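Local coordinates for protein extracellular ligand-binding receptor (Desulfitobacterium hafniense, PDB 4Q6B) that binds leucine in the cleft between its two lobes and probably hands such amino acids to an ABC transporter for uptake, at residues A[161-166]-A[171-176]; A[184-189]-A[219-224]; A[175-180]-A[191-196]. All coordinates share one frame; numbering follows the deposited sequence.

Interaction 1: residues A[161-166]-A[171-176]. With CA (calcium ion), chain E.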
loop_
_atom_site.group_PDB
_atom_site.type_symbol
_atom_site.label_atom_id
_atom_site.label_comp_id
_atom_site.label_asym_id
_atom_site.label_seq_id
_atom_site.Cartn_x
_atom_site.Cartn_y
_atom_site.Cartn_z
ATOM N N ALA A 161 2.177 15.768 -5.178
ATOM C CA ALA A 161 2.822 14.764 -6.062
ATOM C C ALA A 161 2.094 14.586 -7.400
ATOM O O ALA A 161 2.706 14.631 -8.490
ATOM C CB ALA A 161 2.970 13.409 -5.354
ATOM N N PHE A 162 0.786 14.376 -7.347
ATOM C CA PHE A 162 0.043 14.214 -8.584
ATOM C C PHE A 162 0.098 15.476 -9.465
ATOM O O PHE A 162 0.314 15.387 -10.691
ATOM C CB PHE A 162 -1.406 13.767 -8.362
ATOM C CG PHE A 162 -2.138 13.535 -9.654
ATOM C CD1 PHE A 162 -1.941 12.372 -10.383
ATOM C CD2 PHE A 162 -2.967 14.523 -10.188
ATOM C CE1 PHE A 162 -2.587 12.182 -11.600
ATOM C CE2 PHE A 162 -3.616 14.365 -11.418
ATOM C CZ PHE A 162 -3.428 13.177 -12.125
ATOM N N GLU A 163 -0.092 16.641 -8.857
ATOM C CA GLU A 163 -0.042 17.891 -9.630
ATOM C C GLU A 163 1.318 18.057 -10.341
ATOM O O GLU A 163 1.393 18.432 -11.508
ATOM C CB GLU A 163 -0.345 19.097 -8.703
ATOM C CG GLU A 163 -0.120 20.440 -9.393
ATOM C CD GLU A 163 -1.082 21.540 -8.926
ATOM O OE1 GLU A 163 -1.658 21.423 -7.819
ATOM O OE2 GLU A 163 -1.266 22.519 -9.690
ATOM N N ASP A 164 2.407 17.761 -9.630
ATOM C CA ASP A 164 3.750 17.911 -10.193
ATOM C C ASP A 164 3.989 16.924 -11.331
ATOM O O ASP A 164 4.465 17.295 -12.404
ATOM C CB ASP A 164 4.810 17.744 -9.113
ATOM C CG ASP A 164 4.770 18.877 -8.087
ATOM O OD1 ASP A 164 5.390 18.739 -7.017
ATOM O OD2 ASP A 164 4.085 19.900 -8.339
ATOM N N TYR A 165 3.617 15.665 -11.136
ATOM C CA TYR A 165 3.806 14.730 -12.253
ATOM C C TYR A 165 2.852 15.007 -13.416
ATOM O O TYR A 165 3.233 14.871 -14.595
ATOM C CB TYR A 165 3.676 13.291 -11.778
ATOM C CG TYR A 165 4.857 12.855 -10.991
ATOM C CD1 TYR A 165 6.129 12.798 -11.572
ATOM C CD2 TYR A 165 4.726 12.468 -9.664
ATOM C CE1 TYR A 165 7.224 12.375 -10.830
ATOM C CE2 TYR A 165 5.810 12.048 -8.922
ATOM C CZ TYR A 165 7.053 12.005 -9.500
ATOM O OH TYR A 165 8.152 11.592 -8.772
ATOM N N ALA A 166 1.612 15.395 -13.106
ATOM C CA ALA A 166 0.636 15.699 -14.164
ATOM C C ALA A 166 1.147 16.879 -14.986
ATOM O O ALA A 166 1.102 16.841 -16.202
ATOM C CB ALA A 166 -0.743 16.012 -13.554
ATOM N N ILE A 171 -0.545 18.004 -18.363
ATOM C CA ILE A 171 -1.877 18.149 -17.754
ATOM C C ILE A 171 -1.913 19.346 -16.841
ATOM O O ILE A 171 -1.047 19.503 -15.956
ATOM C CB ILE A 171 -2.235 16.861 -16.972
ATOM C CG1 ILE A 171 -2.223 15.656 -17.920
ATOM C CG2 ILE A 171 -3.597 16.965 -16.277
ATOM C CD1 ILE A 171 -2.336 14.331 -17.155
ATOM N N THR A 172 -2.923 20.213 -17.043
ATOM C CA THR A 172 -3.115 21.391 -16.220
ATOM C C THR A 172 -4.125 21.036 -15.142
ATOM O O THR A 172 -5.136 20.388 -15.442
ATOM C CB THR A 172 -3.714 22.509 -17.088
ATOM O OG1 THR A 172 -2.808 22.808 -18.157
ATOM C CG2 THR A 172 -3.962 23.770 -16.278
ATOM N N ILE A 173 -3.864 21.460 -13.912
ATOM C CA ILE A 173 -4.828 21.323 -12.842
ATOM C C ILE A 173 -5.652 22.602 -12.831
ATOM O O ILE A 173 -5.152 23.663 -12.453
ATOM C CB ILE A 173 -4.149 21.099 -11.477
ATOM C CG1 ILE A 173 -3.286 19.814 -11.507
ATOM C CG2 ILE A 173 -5.201 21.024 -10.353
ATOM C CD1 ILE A 173 -4.086 18.519 -11.918
ATOM N N VAL A 174 -6.909 22.518 -13.262
ATOM C CA VAL A 174 -7.718 23.719 -13.407
ATOM C C VAL A 174 -8.423 24.115 -12.100
ATOM O O VAL A 174 -8.856 25.246 -11.953
ATOM C CB VAL A 174 -8.750 23.588 -14.559
ATOM C CG1 VAL A 174 -8.027 23.341 -15.891
ATOM C CG2 VAL A 174 -9.778 22.486 -14.250
ATOM N N ASP A 175 -8.535 23.185 -11.149
ATOM C CA ASP A 175 -9.069 23.564 -9.837
ATOM C C ASP A 175 -8.653 22.511 -8.831
ATOM O O ASP A 175 -8.533 21.354 -9.167
ATOM C CB ASP A 175 -10.601 23.678 -9.872
ATOM C CG ASP A 175 -11.195 24.317 -8.605
ATOM O OD1 ASP A 175 -10.501 25.114 -7.898
ATOM O OD2 ASP A 175 -12.406 24.049 -8.341
ATOM N N ARG A 176 -8.409 22.920 -7.597
ATOM C CA ARG A 176 -8.247 21.959 -6.514
ATOM C C ARG A 176 -9.188 22.423 -5.409
ATOM O O ARG A 176 -9.477 23.648 -5.263
ATOM C CB ARG A 176 -6.776 21.879 -6.030
ATOM C CG ARG A 176 -6.350 23.058 -5.197
ATOM C CD ARG A 176 -5.132 22.707 -4.349
ATOM N NE ARG A 176 -4.067 22.097 -5.137
ATOM C CZ ARG A 176 -3.019 21.465 -4.602
ATOM N NH1 ARG A 176 -2.081 20.934 -5.385
ATOM N NH2 ARG A 176 -2.914 21.354 -3.285
HETATM CA CA CA E . -10.214 25.841 -5.592
HETATM O O HOH W 1 -0.324 20.014 -13.135
HETATM O O HOH W 2 -3.814 23.689 -7.904
HETATM O O HOH W 3 -12.531 25.346 -5.726
HETATM O O HOH W 4 -8.079 25.886 -6.748
HETATM O O HOH W 5 -11.110 26.144 -2.969
HETATM O O HOH W 6 -8.767 26.400 -3.955
HETATM O O HOH W 7 -10.595 27.726 -6.555
#

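Interaction 2: residues A[184-189]-A[219-224]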
loop_
_atom_site.group_PDB
_atom_site.type_symbol
_atom_site.label_atom_id
_atom_site.label_comp_id
_atom_site.label_asym_id
_atom_site.label_seq_id
_atom_site.Cartn_x
_atom_site.Cartn_y
_atom_site.Cartn_z
ATOM N N LYS A 184 -26.086 20.952 -4.085
ATOM C CA LYS A 184 -26.228 22.199 -4.829
ATOM C C LYS A 184 -24.861 22.833 -5.107
ATOM O O LYS A 184 -24.566 23.252 -6.239
ATOM C CB LYS A 184 -27.133 23.169 -4.070
ATOM C CG LYS A 184 -27.306 24.546 -4.717
ATOM C CD LYS A 184 -27.587 24.454 -6.213
ATOM C CE LYS A 184 -28.878 23.727 -6.507
ATOM N NZ LYS A 184 -29.978 24.653 -6.828
ATOM N N ASP A 185 -24.016 22.906 -4.085
ATOM C CA ASP A 185 -22.719 23.525 -4.316
ATOM C C ASP A 185 -21.753 22.668 -5.126
ATOM O O ASP A 185 -20.895 23.199 -5.844
ATOM C CB ASP A 185 -22.058 24.001 -3.027
ATOM C CG ASP A 185 -21.049 25.126 -3.287
ATOM O OD1 ASP A 185 -21.378 26.078 -4.052
ATOM O OD2 ASP A 185 -19.931 25.050 -2.747
ATOM N N LEU A 186 -21.861 21.348 -5.014
ATOM C CA LEU A 186 -21.159 20.498 -5.977
ATOM C C LEU A 186 -21.630 20.746 -7.434
ATOM O O LEU A 186 -20.795 20.743 -8.365
ATOM C CB LEU A 186 -21.260 19.022 -5.564
ATOM C CG LEU A 186 -20.407 18.035 -6.327
ATOM C CD1 LEU A 186 -18.953 18.454 -6.172
ATOM C CD2 LEU A 186 -20.615 16.601 -5.780
ATOM N N GLU A 187 -22.929 20.972 -7.628
ATOM C CA GLU A 187 -23.451 21.397 -8.934
ATOM C C GLU A 187 -22.786 22.675 -9.429
ATOM O O GLU A 187 -22.440 22.783 -10.611
ATOM C CB GLU A 187 -24.974 21.592 -8.916
ATOM C CG GLU A 187 -25.731 20.287 -8.954
ATOM C CD GLU A 187 -27.238 20.443 -8.864
ATOM O OE1 GLU A 187 -27.726 21.534 -8.524
ATOM O OE2 GLU A 187 -27.941 19.452 -9.138
ATOM N N ARG A 188 -22.610 23.635 -8.525
ATOM C CA ARG A 188 -22.041 24.928 -8.865
ATOM C C ARG A 188 -20.556 24.735 -9.219
ATOM O O ARG A 188 -20.072 25.304 -10.217
ATOM C CB ARG A 188 -22.188 25.869 -7.658
ATOM C CG ARG A 188 -21.815 27.329 -7.914
ATOM C CD ARG A 188 -20.333 27.575 -7.723
ATOM N NE ARG A 188 -19.840 27.064 -6.444
ATOM C CZ ARG A 188 -18.558 27.104 -6.086
ATOM N NH1 ARG A 188 -17.666 27.603 -6.928
ATOM N NH2 ARG A 188 -18.156 26.624 -4.906
ATOM N N LEU A 189 -19.830 23.939 -8.425
ATOM C CA LEU A 189 -18.459 23.570 -8.793
ATOM C C LEU A 189 -18.389 22.904 -10.175
ATOM O O LEU A 189 -17.550 23.262 -10.995
ATOM C CB LEU A 189 -17.811 22.644 -7.752
ATOM C CG LEU A 189 -17.431 23.331 -6.446
ATOM C CD1 LEU A 189 -17.340 22.276 -5.329
ATOM C CD2 LEU A 189 -16.099 24.049 -6.654
ATOM N N LYS A 219 -22.021 11.057 -8.566
ATOM C CA LYS A 219 -23.006 10.383 -9.428
ATOM C C LYS A 219 -24.379 11.016 -9.325
ATOM O O LYS A 219 -25.110 11.100 -10.310
ATOM C CB LYS A 219 -23.042 8.859 -9.204
ATOM C CG LYS A 219 -21.669 8.143 -9.370
ATOM C CD LYS A 219 -21.005 8.276 -10.762
ATOM C CE LYS A 219 -19.589 7.654 -10.765
ATOM N NZ LYS A 219 -18.799 7.737 -12.049
ATOM N N SER A 220 -24.738 11.492 -8.141
ATOM C CA SER A 220 -26.028 12.168 -7.958
ATOM C C SER A 220 -26.150 13.437 -8.784
ATOM O O SER A 220 -27.208 13.729 -9.332
ATOM C CB SER A 220 -26.248 12.528 -6.481
ATOM O OG SER A 220 -26.308 11.357 -5.686
ATOM N N VAL A 221 -25.063 14.202 -8.850
ATOM C CA VAL A 221 -25.060 15.514 -9.513
ATOM C C VAL A 221 -24.896 15.336 -11.040
ATOM O O VAL A 221 -25.226 16.230 -11.836
ATOM C CB VAL A 221 -23.950 16.390 -8.868
ATOM C CG1 VAL A 221 -23.452 17.485 -9.789
ATOM C CG2 VAL A 221 -24.463 16.974 -7.567
ATOM N N GLY A 222 -24.433 14.156 -11.439
ATOM C CA GLY A 222 -24.339 13.805 -12.850
ATOM C C GLY A 222 -22.966 14.044 -13.443
ATOM O O GLY A 222 -22.824 14.204 -14.658
ATOM N N ILE A 223 -21.936 14.038 -12.602
ATOM C CA ILE A 223 -20.602 14.283 -13.101
ATOM C C ILE A 223 -20.163 13.135 -14.002
ATOM O O ILE A 223 -20.200 11.956 -13.608
ATOM C CB ILE A 223 -19.615 14.501 -11.935
ATOM C CG1 ILE A 223 -19.997 15.787 -11.200
ATOM C CG2 ILE A 223 -18.180 14.534 -12.446
ATOM C CD1 ILE A 223 -19.079 16.148 -10.073
ATOM N N GLU A 224 -19.767 13.472 -15.229
ATOM C CA GLU A 224 -19.616 12.449 -16.262
ATOM C C GLU A 224 -18.161 11.965 -16.404
ATOM O O GLU A 224 -17.896 10.838 -16.859
ATOM C CB GLU A 224 -20.150 13.012 -17.599
ATOM C CG GLU A 224 -20.292 11.995 -18.719
ATOM C CD GLU A 224 -21.558 11.158 -18.580
ATOM O OE1 GLU A 224 -21.437 9.907 -18.477
ATOM O OE2 GLU A 224 -22.668 11.753 -18.561
#

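Interaction 3: residues A[175-180]-A[191-196]. With CA (calcium ion), chain E.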
loop_
_atom_site.group_PDB
_atom_site.type_symbol
_atom_site.label_atom_id
_atom_site.label_comp_id
_atom_site.label_asym_id
_atom_site.label_seq_id
_atom_site.Cartn_x
_atom_site.Cartn_y
_atom_site.Cartn_z
ATOM N N ASP A 175 -8.535 23.185 -11.149
ATOM C CA ASP A 175 -9.069 23.564 -9.837
ATOM C C ASP A 175 -8.653 22.511 -8.831
ATOM O O ASP A 175 -8.533 21.354 -9.167
ATOM C CB ASP A 175 -10.601 23.678 -9.872
ATOM C CG ASP A 175 -11.195 24.317 -8.605
ATOM O OD1 ASP A 175 -10.501 25.114 -7.898
ATOM O OD2 ASP A 175 -12.406 24.049 -8.341
ATOM N N ARG A 176 -8.409 22.920 -7.597
ATOM C CA ARG A 176 -8.247 21.959 -6.514
ATOM C C ARG A 176 -9.188 22.423 -5.409
ATOM O O ARG A 176 -9.477 23.648 -5.263
ATOM C CB ARG A 176 -6.776 21.879 -6.030
ATOM C CG ARG A 176 -6.350 23.058 -5.197
ATOM C CD ARG A 176 -5.132 22.707 -4.349
ATOM N NE ARG A 176 -4.067 22.097 -5.137
ATOM C CZ ARG A 176 -3.019 21.465 -4.602
ATOM N NH1 ARG A 176 -2.081 20.934 -5.385
ATOM N NH2 ARG A 176 -2.914 21.354 -3.285
ATOM N N PHE A 177 -9.773 21.472 -4.683
ATOM C CA PHE A 177 -10.746 21.806 -3.622
ATOM C C PHE A 177 -10.744 20.728 -2.545
ATOM O O PHE A 177 -10.323 19.586 -2.800
ATOM C CB PHE A 177 -12.164 22.039 -4.180
ATOM C CG PHE A 177 -12.889 20.763 -4.623
ATOM C CD1 PHE A 177 -12.422 19.988 -5.693
ATOM C CD2 PHE A 177 -14.051 20.331 -3.961
ATOM C CE1 PHE A 177 -13.117 18.825 -6.115
ATOM C CE2 PHE A 177 -14.743 19.168 -4.385
ATOM C CZ PHE A 177 -14.260 18.407 -5.446
ATOM N N ASN A 178 -11.176 21.089 -1.335
ATOM C CA ASN A 178 -11.140 20.132 -0.226
ATOM C C ASN A 178 -12.432 20.015 0.575
ATOM O O ASN A 178 -12.524 19.239 1.553
ATOM C CB ASN A 178 -9.983 20.456 0.687
ATOM C CG ASN A 178 -10.117 21.829 1.335
ATOM O OD1 ASN A 178 -9.418 22.768 0.965
ATOM N ND2 ASN A 178 -11.001 21.945 2.305
ATOM N N TYR A 179 -13.432 20.800 0.180
ATOM C CA TYR A 179 -14.713 20.789 0.879
ATOM C C TYR A 179 -15.826 21.247 -0.042
ATOM O O TYR A 179 -15.629 22.190 -0.812
ATOM C CB TYR A 179 -14.679 21.713 2.095
ATOM C CG TYR A 179 -15.957 21.689 2.924
ATOM C CD1 TYR A 179 -16.248 20.606 3.729
ATOM C CD2 TYR A 179 -16.882 22.750 2.901
ATOM C CE1 TYR A 179 -17.396 20.548 4.486
ATOM C CE2 TYR A 179 -18.040 22.697 3.663
ATOM C CZ TYR A 179 -18.297 21.599 4.439
ATOM O OH TYR A 179 -19.424 21.531 5.211
ATOM N N TYR A 180 -16.993 20.603 0.076
ATOM C CA TYR A 180 -18.249 21.139 -0.457
ATOM C C TYR A 180 -19.346 20.876 0.572
ATOM O O TYR A 180 -19.319 19.830 1.227
ATOM C CB TYR A 180 -18.583 20.510 -1.829
ATOM C CG TYR A 180 -18.779 19.018 -1.807
ATOM C CD1 TYR A 180 -17.698 18.148 -1.790
ATOM C CD2 TYR A 180 -20.044 18.477 -1.817
ATOM C CE1 TYR A 180 -17.892 16.785 -1.763
ATOM C CE2 TYR A 180 -20.242 17.118 -1.780
ATOM C CZ TYR A 180 -19.169 16.287 -1.744
ATOM O OH TYR A 180 -19.400 14.944 -1.694
ATOM N N ASP A 191 -20.412 23.170 -12.680
ATOM C CA ASP A 191 -20.580 24.224 -13.681
ATOM C C ASP A 191 -19.290 25.015 -13.976
ATOM O O ASP A 191 -18.948 25.292 -15.160
ATOM C CB ASP A 191 -21.728 25.146 -13.306
ATOM C CG ASP A 191 -23.089 24.543 -13.622
ATOM O OD1 ASP A 191 -23.165 23.645 -14.483
ATOM O OD2 ASP A 191 -24.094 24.995 -13.023
ATOM N N LYS A 192 -18.542 25.326 -12.921
ATOM C CA LYS A 192 -17.285 26.032 -13.082
ATOM C C LYS A 192 -16.273 25.139 -13.777
ATOM O O LYS A 192 -15.594 25.574 -14.711
ATOM C CB LYS A 192 -16.752 26.487 -11.728
ATOM C CG LYS A 192 -15.394 27.137 -11.825
ATOM C CD LYS A 192 -14.945 27.672 -10.488
ATOM C CE LYS A 192 -14.585 26.549 -9.540
ATOM N NZ LYS A 192 -13.459 26.984 -8.651
ATOM N N TRP A 193 -16.173 23.888 -13.334
ATOM C CA TRP A 193 -15.281 22.930 -13.980
ATOM C C TRP A 193 -15.595 22.710 -15.475
ATOM O O TRP A 193 -14.690 22.561 -16.307
ATOM C CB TRP A 193 -15.349 21.598 -13.238
ATOM C CG TRP A 193 -14.967 21.683 -11.804
ATOM C CD1 TRP A 193 -14.195 22.644 -11.203
ATOM C CD2 TRP A 193 -15.351 20.765 -10.772
ATOM N NE1 TRP A 193 -14.075 22.363 -9.859
ATOM C CE2 TRP A 193 -14.745 21.198 -9.583
ATOM C CE3 TRP A 193 -16.123 19.593 -10.754
ATOM C CZ2 TRP A 193 -14.917 20.519 -8.367
ATOM C CZ3 TRP A 193 -16.285 18.905 -9.543
ATOM C CH2 TRP A 193 -15.716 19.384 -8.371
ATOM N N GLN A 194 -16.871 22.693 -15.833
ATOM C CA GLN A 194 -17.199 22.564 -17.256
ATOM C C GLN A 194 -16.670 23.767 -18.036
ATOM O O GLN A 194 -16.166 23.616 -19.148
ATOM C CB GLN A 194 -18.708 22.403 -17.458
ATOM C CG GLN A 194 -19.204 21.046 -16.960
ATOM C CD GLN A 194 -20.715 20.959 -16.952
ATOM O OE1 GLN A 194 -21.327 20.565 -15.957
ATOM N NE2 GLN A 194 -21.331 21.349 -18.057
ATOM N N ALA A 195 -16.771 24.955 -17.449
ATOM C CA ALA A 195 -16.321 26.163 -18.125
ATOM C C ALA A 195 -14.789 26.139 -18.321
ATOM O O ALA A 195 -14.262 26.746 -19.267
ATOM C CB ALA A 195 -16.784 27.418 -17.340
ATOM N N PHE A 196 -14.091 25.432 -17.435
ATOM C CA PHE A 196 -12.640 25.280 -17.503
ATOM C C PHE A 196 -12.248 24.119 -18.384
ATOM O O PHE A 196 -11.065 23.858 -18.567
ATOM C CB PHE A 196 -12.023 24.960 -16.126
ATOM C CG PHE A 196 -12.031 26.092 -15.152
ATOM C CD1 PHE A 196 -12.053 27.415 -15.574
ATOM C CD2 PHE A 196 -12.027 25.825 -13.795
ATOM C CE1 PHE A 196 -12.065 28.444 -14.658
ATOM C CE2 PHE A 196 -12.040 26.856 -12.876
ATOM C CZ PHE A 196 -12.056 28.161 -13.316
HETATM CA CA CA E . -10.214 25.841 -5.592
HETATM O O HOH W 3 -12.531 25.346 -5.726
HETATM O O HOH W 4 -8.079 25.886 -6.748
HETATM O O HOH W 5 -11.110 26.144 -2.969
HETATM O O HOH W 6 -8.767 26.400 -3.955
HETATM O O HOH W 7 -10.595 27.726 -6.555
#

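Interaction 1: residues A[161-166]-A[171-176]
Ala166 and Ile171 meet where helix 153-168 gives way to strand 172-177, and from there the contact grades from close apolar packing to a watery, charged margin. At the tight end the methyl of Ala166 touches CB of Ile171 at 3.8 Å. The amide N of Ile171 is bonded to the carbonyl O of Ala166 (3.0 Å), which ties the residue just before the strand to the last turns of the helix. Farther along, Ile173 turns its side chain to the helix: its CD1 reaches CE2 of Phe162 at 4.2 Å, coming obliquely to the ring, and lies close to the Ala166 methyl. That methyl also occupies one face of the Phe162 ring.

The polar, water-lined side belongs to Glu163. With CG anti to its amide N (chi1 172°), the chain leans over Ile173, and OE2 rests 3.7 Å from CB of that residue. OE1 goes to Arg176, whose NH1 donates a short hydrogen bond of 2.5 Å, part of a salt bridge, nearly along the C-O axis and close to the guanidinium plane. The two flat groups are twisted 36° apart, and a water bridges OE1 of Glu163 to NE of Arg176. A second water donates to O of Glu163 (2.8 Å) and to O of Ile171.

These segments close the beta-alpha-beta unit 144-149, 153-168, 172-177. The strand, whose Asp175 and Arg176 go on to bind calcium, lies at one edge of the seven-stranded sheet, pairing with strand 144-149, while Phe162 reaches Leu137 of helix 126-139 and stacks on Phe202 of strand 200-204.

Interaction 2: residues A[184-189]-A[219-224]
Leu186 is the first residue of segment 184-189 to make contact, and it does so with two partners. Its CD2 branch approaches CG2 of Val221 at 4.3 Å, whereas CG of Leu186 faces the CD1 tip of Ile223 at 4.4 Å. One leucine thereby packs helix 183-195 against both the C-terminal end of helix 207-221 and the loop that follows it. Next comes Glu187, which contributes its aliphatic part: CG sits 3.7 Å from CG1 of Val221 and almost as close to CG2, resting against both methyls. Val221 places CG1 anti to its amide N (chi1 156°), which brings that methyl against Glu187. Beyond it Arg188 pairs with Asp185 of its own helix, and Leu189 packs instead on Phe177 of strand 172-177.

On the partner segment, Gly222 adopts positive phi as the C' residue of a Schellman motif, turning the chain so that Ile223 can face Leu186. Cohesion between the two segments is thus apolar, made of methyl and methylene groups, while the charged ends of the helix side chains are kept out of the interface.

Interaction 3: residues A[175-180]-A[191-196]
Asp175 lies at the heart of this contact, and its two carboxylate oxygens divide the work between a metal and a helix. Metal coordination comes first. OD1 binds the calcium ion at 2.4 Å, and the carbonyl O of Arg176 joins it at 2.3 Å. Four waters at normal range and a fifth, more distant one complete the shell, most of it solvent.

Hydrogen bonds and charge occupy the other oxygen. NE1 of Trp193 donates to OD2 of Asp175 over 2.8 Å, within the indole plane and nearly straight (165°), using the anti lone pair of the acceptor. The carboxylate is strongly turned against the indole plane. Lys192, its chain bent near the end, brings NZ to the same OD2 at 3.1 Å, a weak hydrogen bond within a salt bridge. A calcium-bound water also donates to OD2, 2.9 Å away, so three donors surround this atom.

Aromatic packing forms the third group. Phe177 puts CG between its amide N and carbonyl carbon (chi1 73°), standing the ring up beside the indole. CZ2 of Trp193 lies over one face of that ring, 3.3 Å from CE1 of Phe177, and the planes meet obliquely at 51°. Phe177 also stacks on Tyr148 of the adjacent strand 144-149. A leucine in place of Trp193 would probably leave OD2 of Asp175 without its in-plane indole donor and open a gap over one face of the Phe177 ring.

Chemically, one carboxylate links calcium to helix 183-195. The indole N-H, with the metal on OD1, probably fixes the carboxylate's rotation, and the ammonium adds a weaker hold, while the calcium ion and the Lys192 ammonium would be expected to favour the ionised form of Asp175.

How the interactions relate
The three contacts follow one another along the outer part of a single lobe, with interaction 3 in the middle. Interactions 1 and 3 share Asp175 and Arg176, their centres about 13 Å apart: one side of the strand faces helix 153-168, the other helix 183-195, with the calcium ion held by the two shared residues. Interaction 2 lies about 10 Å from interaction 3, centre to centre, and continues its apolar core, CD1 of Ile223 meeting CZ3 of Trp193 at 4.0 Å. Interactions 1 and 2, about 21 Å apart, still touch through Asp175 and Leu189. Together they join helix 153-168, strand 172-177, helix 183-195 and helix 207-221 in chain order, and none includes a residue of the leucine pocket.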